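Local coordinates for protein arabinogalactan endo-1,4-beta-galactosidase (Ignisphaera aggregans, PDB 7OSK) that probably hydrolyses internal beta-1,4-galactosidic bonds of arabinogalactan, through the calcium-binding glycosyl hydrolase family 53 catalytic domain that makes up this chain, at residues A[68-71]-A[75-78]; A[190-195]-A[242-247]. One frame throughout, in Å; residues are numbered along the deposited sequence. Where two conformers were deposited one is given.

Contact 1 of 2, residues A[68-71]-A[75-78]; sequences KYYD and VERD
Y70 and E76 form a single antiparallel bridge as a non-hydrogen-bonded pair, with CA atoms 4.4 Å apart, and the backbone bonds R77 N to Y69 O (3.2 Å) and D71 N to V75 O (3.1 Å) flank it. A water that accepts from Y69 N and donates to R77 O stands in for the second backbone bond of the Y69-R77 pair. D71, with CG set between the backbone N and the carbonyl carbon (chi1 62°), uses its oxygens differently: OD1 closes the turn on V75 N at 2.8 Å, while OD2 makes a salt bridge to R77 NH1 at 3.0 Å. That nitrogen comes from the anti side, tilted out of the carboxylate plane; the carboxylate stands almost perpendicular to the guanidinium, whose NH2 pairs with E85. K68 NZ reaches the syn side of E76 OE2 at 3.2 Å, likewise tilted, in an exposed salt bridge. The Y70 ring crosses E76 obliquely, its CE2 3.7 Å from E76 CB, and the Y70 backbone pairs with G382 and A384 on its other side. The Y69 hydroxyl bonds to T355 O. This is a hairpin-like, irregular turn in the connection between the first and second TIM-barrel strands.

Contact 2 of 2, residues A[190-195]-A[242-247]; sequences NEINNG and INFIDR
The type I beta turn from I192 to G195, in the loop that leaves barrel strand 185-188, receives the ring of F244 from helix 238-250 of the TIM barrel. N193 and F244 are the closest backbone pair, with 7.8 Å between their CA atoms, and the phenyl group bridges that distance alone. Its CG is anti to the backbone N (chi1 -173°), which carries the ring outward from the helix and toward the turn. The far part of the ring does the touching: CE2 lies 3.1 Å from N193 O, and CZ lies 3.3 Å from I192 O. Both carbonyl oxygens approach the ring obliquely, and no hydrogen bond crosses the contact. I192 O also accepts a weak bond from G195 N (3.0 Å), the one that closes the turn, so the phenyl group packs on a carbonyl already engaged within the loop. The apolar share is small: I192 CD1 comes to 4.4 Å from F244 CZ. Only 118 Å² is buried in all, yet I192, N193 and F244 are each buried in the protein. N193 starts away from the helix at CB, and its ND2 bonds to A234 O at the end of strand 228-234. F244 also meets W206 edge to face, and touches F209 of helix 206-223 and L233 of strand 228-234; I192 packs on F209 and L213 of the same helix. Replacing F244 by an alanine would take away the ring and probably open a gap between the turn and helix 238-250, leaving I192, F209 and L233 without their shared neighbour. The ring thus sits where the loop after the fourth barrel strand, the fifth strand, and helices 206-223 and 238-250 converge.

How the contacts relate
Contact 1 is mainly a surface feature and contact 2 a buried one; they lie on opposite sides of the chain's centre, about 40 Å apart between their centres, and share no helix or strand. Residues 68-71 and 75-78 are neighbours in sequence, folded back on each other within one connection, so backbone bonds and ion pairs hold them. Residues 190-195 and 242-247 come together across 46 intervening residues, joining a loop to a helix through one aromatic ring and two carbonyls. The first buries 388 Å², over three times the second. Calcium lies nearer contact 1: Y69 is about 9 Å from N370, a calcium ligand, between side chains.

Contact 1 of 2, residues A[68-71]-A[75-78]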
ATOM      1  N   LYS A  68      -6.478  17.555 -11.254  1.00 21.98           N
ATOM      2  CA  LYS A  68      -7.541  18.028 -10.370  1.00 24.45           C
ATOM      3  C   LYS A  68      -8.479  16.899  -9.950  1.00 24.36           C
ATOM      4  O   LYS A  68      -8.838  16.046 -10.761  1.00 23.79           O
ATOM      5  CB  LYS A  68      -8.347  19.134 -11.058  1.00 26.47           C
ATOM      6  CG  LYS A  68      -7.544  20.385 -11.387  1.00 25.77           C
ATOM      7  CD  LYS A  68      -8.386  21.390 -12.165  1.00 27.64           C
ATOM      8  CE  LYS A  68      -7.618  22.670 -12.455  1.00 28.20           C
ATOM      9  NZ  LYS A  68      -7.258  23.408 -11.211  1.00 30.13           N
ATOM     10  N   TYR A  69      -8.874  16.912  -8.678  1.00 26.32           N
ATOM     11  CA  TYR A  69      -9.826  15.945  -8.139  1.00 25.16           C
ATOM     12  C   TYR A  69     -11.160  16.617  -7.834  1.00 28.96           C
ATOM     13  O   TYR A  69     -11.199  17.740  -7.324  1.00 28.45           O
ATOM     14  CB  TYR A  69      -9.273  15.288  -6.874  1.00 24.53           C
ATOM     15  CG  TYR A  69      -8.088  14.386  -7.123  1.00 23.63           C
ATOM     16  CD1 TYR A  69      -8.265  13.045  -7.437  1.00 20.67           C
ATOM     17  CD2 TYR A  69      -6.793  14.875  -7.045  1.00 20.59           C
ATOM     18  CE1 TYR A  69      -7.187  12.217  -7.666  1.00 19.42           C
ATOM     19  CE2 TYR A  69      -5.706  14.054  -7.273  1.00 21.16           C
ATOM     20  CZ  TYR A  69      -5.908  12.727  -7.582  1.00 20.10           C
ATOM     21  OH  TYR A  69      -4.827  11.907  -7.808  1.00 18.66           O
ATOM     22  N   TYR A  70     -12.250  15.919  -8.145  1.00 29.52           N
ATOM     23  CA  TYR A  70     -13.596  16.445  -7.943  1.00 32.66           C
ATOM     24  C   TYR A  70     -14.419  15.513  -7.053  1.00 32.30           C
ATOM     25  O   TYR A  70     -14.280  14.291  -7.120  1.00 29.75           O
ATOM     26  CB  TYR A  70     -14.292  16.647  -9.291  1.00 31.48           C
ATOM     27  CG  TYR A  70     -13.521  17.542 -10.236  1.00 29.74           C
ATOM     28  CD1 TYR A  70     -12.500  17.034 -11.026  1.00 26.77           C
ATOM     29  CD2 TYR A  70     -13.814  18.895 -10.335  1.00 30.28           C
ATOM     30  CE1 TYR A  70     -11.793  17.849 -11.888  1.00 27.14           C
ATOM     31  CE2 TYR A  70     -13.112  19.715 -11.192  1.00 27.90           C
ATOM     32  CZ  TYR A  70     -12.103  19.188 -11.966  1.00 25.54           C
ATOM     33  OH  TYR A  70     -11.401  20.003 -12.824  1.00 26.78           O
ATOM     34  N   ASP A  71     -15.272  16.103  -6.221  1.00 34.26           N
ATOM     35  CA  ASP A  71     -16.073  15.343  -5.265  1.00 35.97           C
ATOM     36  C   ASP A  71     -17.251  14.656  -5.952  1.00 36.81           C
ATOM     37  O   ASP A  71     -17.343  14.644  -7.180  1.00 35.29           O
ATOM     38  CB  ASP A  71     -16.576  16.263  -4.149  1.00 35.45           C
ATOM     39  CG  ASP A  71     -17.483  17.363  -4.665  1.00 37.89           C
ATOM     40  OD1 ASP A  71     -17.517  17.574  -5.895  1.00 41.72           O
ATOM     41  OD2 ASP A  71     -18.158  18.019  -3.844  1.00 36.68           O
ATOM     42  N   VAL A  75     -17.448  18.991  -8.255  1.00 37.51           N
ATOM     43  CA  VAL A  75     -16.809  20.292  -8.083  1.00 38.68           C
ATOM     44  C   VAL A  75     -15.402  20.087  -7.518  1.00 33.79           C
ATOM     45  O   VAL A  75     -15.156  19.124  -6.793  1.00 35.08           O
ATOM     46  CB  VAL A  75     -17.641  21.220  -7.154  1.00 35.42           C
ATOM     47  CG1 VAL A  75     -17.398  20.902  -5.677  1.00 34.37           C
ATOM     48  CG2 VAL A  75     -17.336  22.680  -7.446  1.00 35.01           C
ATOM     49  N   GLU A  76     -14.485  20.993  -7.847  1.00 31.58           N
ATOM     50  CA  GLU A  76     -13.083  20.818  -7.475  1.00 31.44           C
ATOM     51  C   GLU A  76     -12.872  20.999  -5.977  1.00 31.16           C
ATOM     52  O   GLU A  76     -13.282  22.005  -5.397  1.00 33.07           O
ATOM     53  CB  GLU A  76     -12.194  21.797  -8.245  1.00 31.76           C
ATOM     54  CG  GLU A  76     -10.707  21.646  -7.940  1.00 32.74           C
ATOM     55  CD  GLU A  76      -9.842  22.617  -8.720  1.00 37.28           C
ATOM     56  OE1 GLU A  76     -10.378  23.321  -9.602  1.00 38.07           O
ATOM     57  OE2 GLU A  76      -8.624  22.677  -8.448  1.00 43.60           O
ATOM     58  N   ARG A  77     -12.227  20.013  -5.359  1.00 30.79           N
ATOM     59  CA  ARG A  77     -11.961  20.028  -3.922  1.00 29.11           C
ATOM     60  C   ARG A  77     -10.545  19.550  -3.624  1.00 28.69           C
ATOM     61  O   ARG A  77      -9.856  19.019  -4.498  1.00 27.88           O
ATOM     62  CB  ARG A  77     -12.957  19.136  -3.176  1.00 29.85           C
ATOM     63  CG  ARG A  77     -14.420  19.486  -3.386  1.00 31.73           C
ATOM     64  CD  ARG A  77     -14.979  20.310  -2.245  1.00 30.22           C
ATOM     65  NE  ARG A  77     -14.828  19.637  -0.958  1.00 29.45           N
ATOM     66  CZ  ARG A  77     -15.607  18.646  -0.531  1.00 29.74           C
ATOM     67  NH1 ARG A  77     -16.600  18.196  -1.288  1.00 31.06           N
ATOM     68  NH2 ARG A  77     -15.389  18.102   0.656  1.00 28.64           N
ATOM     69  N   ASP A  78     -10.116  19.740  -2.382  1.00 29.25           N
ATOM     70  CA  ASP A  78      -8.880  19.141  -1.903  1.00 28.47           C
ATOM     71  C   ASP A  78      -9.080  17.631  -1.835  1.00 27.45           C
ATOM     72  O   ASP A  78     -10.055  17.163  -1.250  1.00 27.02           O
ATOM     73  CB  ASP A  78      -8.502  19.705  -0.532  1.00 29.14           C
ATOM     74  CG  ASP A  78      -7.083  19.354  -0.118  1.00 35.55           C
ATOM     75  OD1 ASP A  78      -6.598  18.258  -0.480  1.00 33.12           O
ATOM     76  OD2 ASP A  78      -6.453  20.179   0.579  1.00 40.42           O
TER
HETATM   77  O   HOH W   1      -8.399  19.014  -6.920  1.00 23.91           O

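Contact 2 of 2, residues A[190-195]-A[242-247]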
ATOM      1  N   ASN A 190       8.541  -3.727   0.843  1.00 19.15           N
ATOM      2  CA  ASN A 190       7.253  -3.953   0.187  1.00 19.62           C
ATOM      3  C   ASN A 190       7.163  -5.351  -0.404  1.00 19.41           C
ATOM      4  O   ASN A 190       7.920  -5.702  -1.310  1.00 16.67           O
ATOM      5  CB  ASN A 190       7.005  -2.920  -0.915  1.00 19.90           C
ATOM      6  CG  ASN A 190       5.562  -2.924  -1.395  1.00 19.82           C
ATOM      7  OD1 ASN A 190       4.659  -2.510  -0.669  1.00 19.16           O
ATOM      8  ND2 ASN A 190       5.340  -3.394  -2.619  1.00 19.17           N
ATOM      9  N   GLU A 191       6.215  -6.131   0.108  1.00 19.97           N
ATOM     10  CA  GLU A 191       6.017  -7.510  -0.319  1.00 19.00           C
ATOM     11  C   GLU A 191       7.343  -8.269  -0.296  1.00 19.43           C
ATOM     12  O   GLU A 191       7.867  -8.679  -1.334  1.00 19.28           O
ATOM     13  CB  GLU A 191       5.387  -7.548  -1.712  1.00 17.23           C
ATOM     14  CG  GLU A 191       4.015  -6.896  -1.769  1.00 18.41           C
ATOM     15  CD  GLU A 191       3.391  -6.941  -3.150  1.00 18.31           C
ATOM     16  OE1 GLU A 191       3.982  -7.560  -4.057  1.00 20.53           O
ATOM     17  OE2 GLU A 191       2.303  -6.358  -3.326  1.00 20.08           O
ATOM     18  N   ILE A 192       7.871  -8.451   0.910  1.00 18.75           N
ATOM     19  CA  ILE A 192       9.201  -9.018   1.108  1.00 19.88           C
ATOM     20  C   ILE A 192       9.156 -10.545   1.204  1.00 19.02           C
ATOM     21  O   ILE A 192       9.876 -11.147   1.998  1.00 19.91           O
ATOM     22  CB  ILE A 192       9.860  -8.434   2.379  1.00 18.25           C
ATOM     23  CG1 ILE A 192       8.901  -8.522   3.569  1.00 19.61           C
ATOM     24  CG2 ILE A 192      10.243  -6.982   2.152  1.00 19.45           C
ATOM     25  CD1 ILE A 192       9.595  -8.646   4.904  1.00 18.54           C
ATOM     26  N   ASN A 193       8.305 -11.161   0.388  1.00 17.52           N
ATOM     27  CA  ASN A 193       8.180 -12.615   0.352  1.00 19.64           C
ATOM     28  C   ASN A 193       9.529 -13.291   0.125  1.00 20.89           C
ATOM     29  O   ASN A 193       9.939 -14.162   0.895  1.00 22.39           O
ATOM     30  CB  ASN A 193       7.201 -13.040  -0.749  1.00 20.64           C
ATOM     31  CG  ASN A 193       5.809 -12.467  -0.550  1.00 20.40           C
ATOM     32  OD1 ASN A 193       5.652 -11.310  -0.156  1.00 17.12           O
ATOM     33  ND2 ASN A 193       4.790 -13.280  -0.819  1.00 20.83           N
ATOM     34  N   ASN A 194      10.213 -12.872  -0.934  1.00 20.04           N
ATOM     35  CA  ASN A 194      11.519 -13.414  -1.281  1.00 20.24           C
ATOM     36  C   ASN A 194      12.625 -12.534  -0.719  1.00 20.79           C
ATOM     37  O   ASN A 194      13.741 -12.502  -1.241  1.00 19.33           O
ATOM     38  CB  ASN A 194      11.647 -13.540  -2.799  1.00 19.20           C
ATOM     39  CG  ASN A 194      10.579 -14.433  -3.395  1.00 16.05           C
ATOM     40  OD1 ASN A 194      10.161 -15.410  -2.778  1.00 15.57           O
ATOM     41  ND2 ASN A 194      10.124 -14.097  -4.595  1.00 17.17           N
ATOM     42  N   GLY A 195      12.303 -11.819   0.355  1.00 19.90           N
ATOM     43  CA  GLY A 195      13.240 -10.907   0.977  1.00 20.01           C
ATOM     44  C   GLY A 195      13.286  -9.572   0.260  1.00 21.80           C
ATOM     45  O   GLY A 195      12.450  -9.283  -0.597  1.00 21.93           O
ATOM     46  N   ILE A 242       2.717 -19.333   6.862  1.00 22.92           N
ATOM     47  CA  ILE A 242       3.125 -20.110   8.025  1.00 24.30           C
ATOM     48  C   ILE A 242       4.638 -20.292   8.049  1.00 22.21           C
ATOM     49  O   ILE A 242       5.292 -19.960   9.034  1.00 21.48           O
ATOM     50  CB  ILE A 242       2.447 -21.497   8.045  1.00 24.08           C
ATOM     51  CG1 ILE A 242       0.939 -21.338   8.252  1.00 23.39           C
ATOM     52  CG2 ILE A 242       3.046 -22.373   9.148  1.00 22.41           C
ATOM     53  CD1 ILE A 242       0.154 -22.629   8.118  1.00 25.79           C
ATOM     54  N   ASN A 243       5.184 -20.823   6.961  1.00 22.22           N
ATOM     55  CA  ASN A 243       6.610 -21.109   6.876  1.00 25.06           C
ATOM     56  C   ASN A 243       7.460 -19.853   7.012  1.00 22.49           C
ATOM     57  O   ASN A 243       8.513 -19.871   7.648  1.00 21.34           O
ATOM     58  CB  ASN A 243       6.935 -21.804   5.551  1.00 27.36           C
ATOM     59  CG  ASN A 243       6.262 -23.159   5.418  1.00 25.87           C
ATOM     60  OD1 ASN A 243       6.069 -23.871   6.403  1.00 25.27           O
ATOM     61  ND2 ASN A 243       5.904 -23.523   4.190  1.00 24.95           N
ATOM     62  N   PHE A 244       6.992 -18.762   6.416  1.00 22.51           N
ATOM     63  CA  PHE A 244       7.751 -17.519   6.387  1.00 22.09           C
ATOM     64  C   PHE A 244       7.707 -16.787   7.727  1.00 21.46           C
ATOM     65  O   PHE A 244       8.735 -16.321   8.220  1.00 21.61           O
ATOM     66  CB  PHE A 244       7.223 -16.603   5.282  1.00 22.10           C
ATOM     67  CG  PHE A 244       8.054 -15.369   5.071  1.00 21.22           C
ATOM     68  CD1 PHE A 244       7.795 -14.211   5.787  1.00 21.24           C
ATOM     69  CD2 PHE A 244       9.094 -15.370   4.158  1.00 20.59           C
ATOM     70  CE1 PHE A 244       8.559 -13.075   5.594  1.00 22.27           C
ATOM     71  CE2 PHE A 244       9.863 -14.238   3.960  1.00 20.35           C
ATOM     72  CZ  PHE A 244       9.595 -13.088   4.678  1.00 22.26           C
ATOM     73  N   ILE A 245       6.519 -16.685   8.312  1.00 20.92           N
ATOM     74  CA  ILE A 245       6.344 -15.928   9.547  1.00 23.57           C
ATOM     75  C   ILE A 245       6.915 -16.678  10.752  1.00 20.76           C
ATOM     76  O   ILE A 245       7.548 -16.072  11.615  1.00 18.33           O
ATOM     77  CB  ILE A 245       4.856 -15.599   9.788  1.00 23.15           C
ATOM     78  CG1 ILE A 245       4.345 -14.690   8.666  1.00 22.72           C
ATOM     79  CG2 ILE A 245       4.660 -14.924  11.150  1.00 22.05           C
ATOM     80  CD1 ILE A 245       2.859 -14.392   8.721  1.00 23.28           C
ATOM     81  N   ASP A 246       6.680 -17.985  10.813  1.00 21.23           N
ATOM     82  CA  ASP A 246       7.275 -18.822  11.853  1.00 21.71           C
ATOM     83  C   ASP A 246       8.781 -18.607  11.920  1.00 21.80           C
ATOM     84  O   ASP A 246       9.338 -18.365  12.993  1.00 20.00           O
ATOM     85  CB  ASP A 246       6.984 -20.305  11.600  1.00 23.01           C
ATOM     86  CG  ASP A 246       5.574 -20.706  11.992  1.00 24.09           C
ATOM     87  OD1 ASP A 246       4.718 -19.810  12.145  1.00 24.93           O
ATOM     88  OD2 ASP A 246       5.325 -21.921  12.139  1.00 22.86           O
ATOM     89  N   ARG A 247       9.440 -18.696  10.769  0.50 21.25           N
ATOM     90  CA  ARG A 247      10.886 -18.539  10.709  0.50 19.85           C
ATOM     91  C   ARG A 247      11.287 -17.111  11.062  0.50 20.79           C
ATOM     92  O   ARG A 247      12.379 -16.873  11.578  0.50 22.27           O
ATOM     93  CB  ARG A 247      11.410 -18.910   9.321  0.50 20.24           C
ATOM     94  CG  ARG A 247      12.906 -19.187   9.280  0.50 20.32           C
ATOM     95  CD  ARG A 247      13.367 -19.558   7.879  0.50 20.14           C
ATOM     96  NE  ARG A 247      14.773 -19.952   7.850  0.50 19.36           N
ATOM     97  CZ  ARG A 247      15.460 -20.198   6.739  0.50 18.96           C
ATOM     98  NH1 ARG A 247      14.878 -20.089   5.552  0.50 19.39           N
ATOM     99  NH2 ARG A 247      16.734 -20.551   6.813  0.50 19.33           N
TER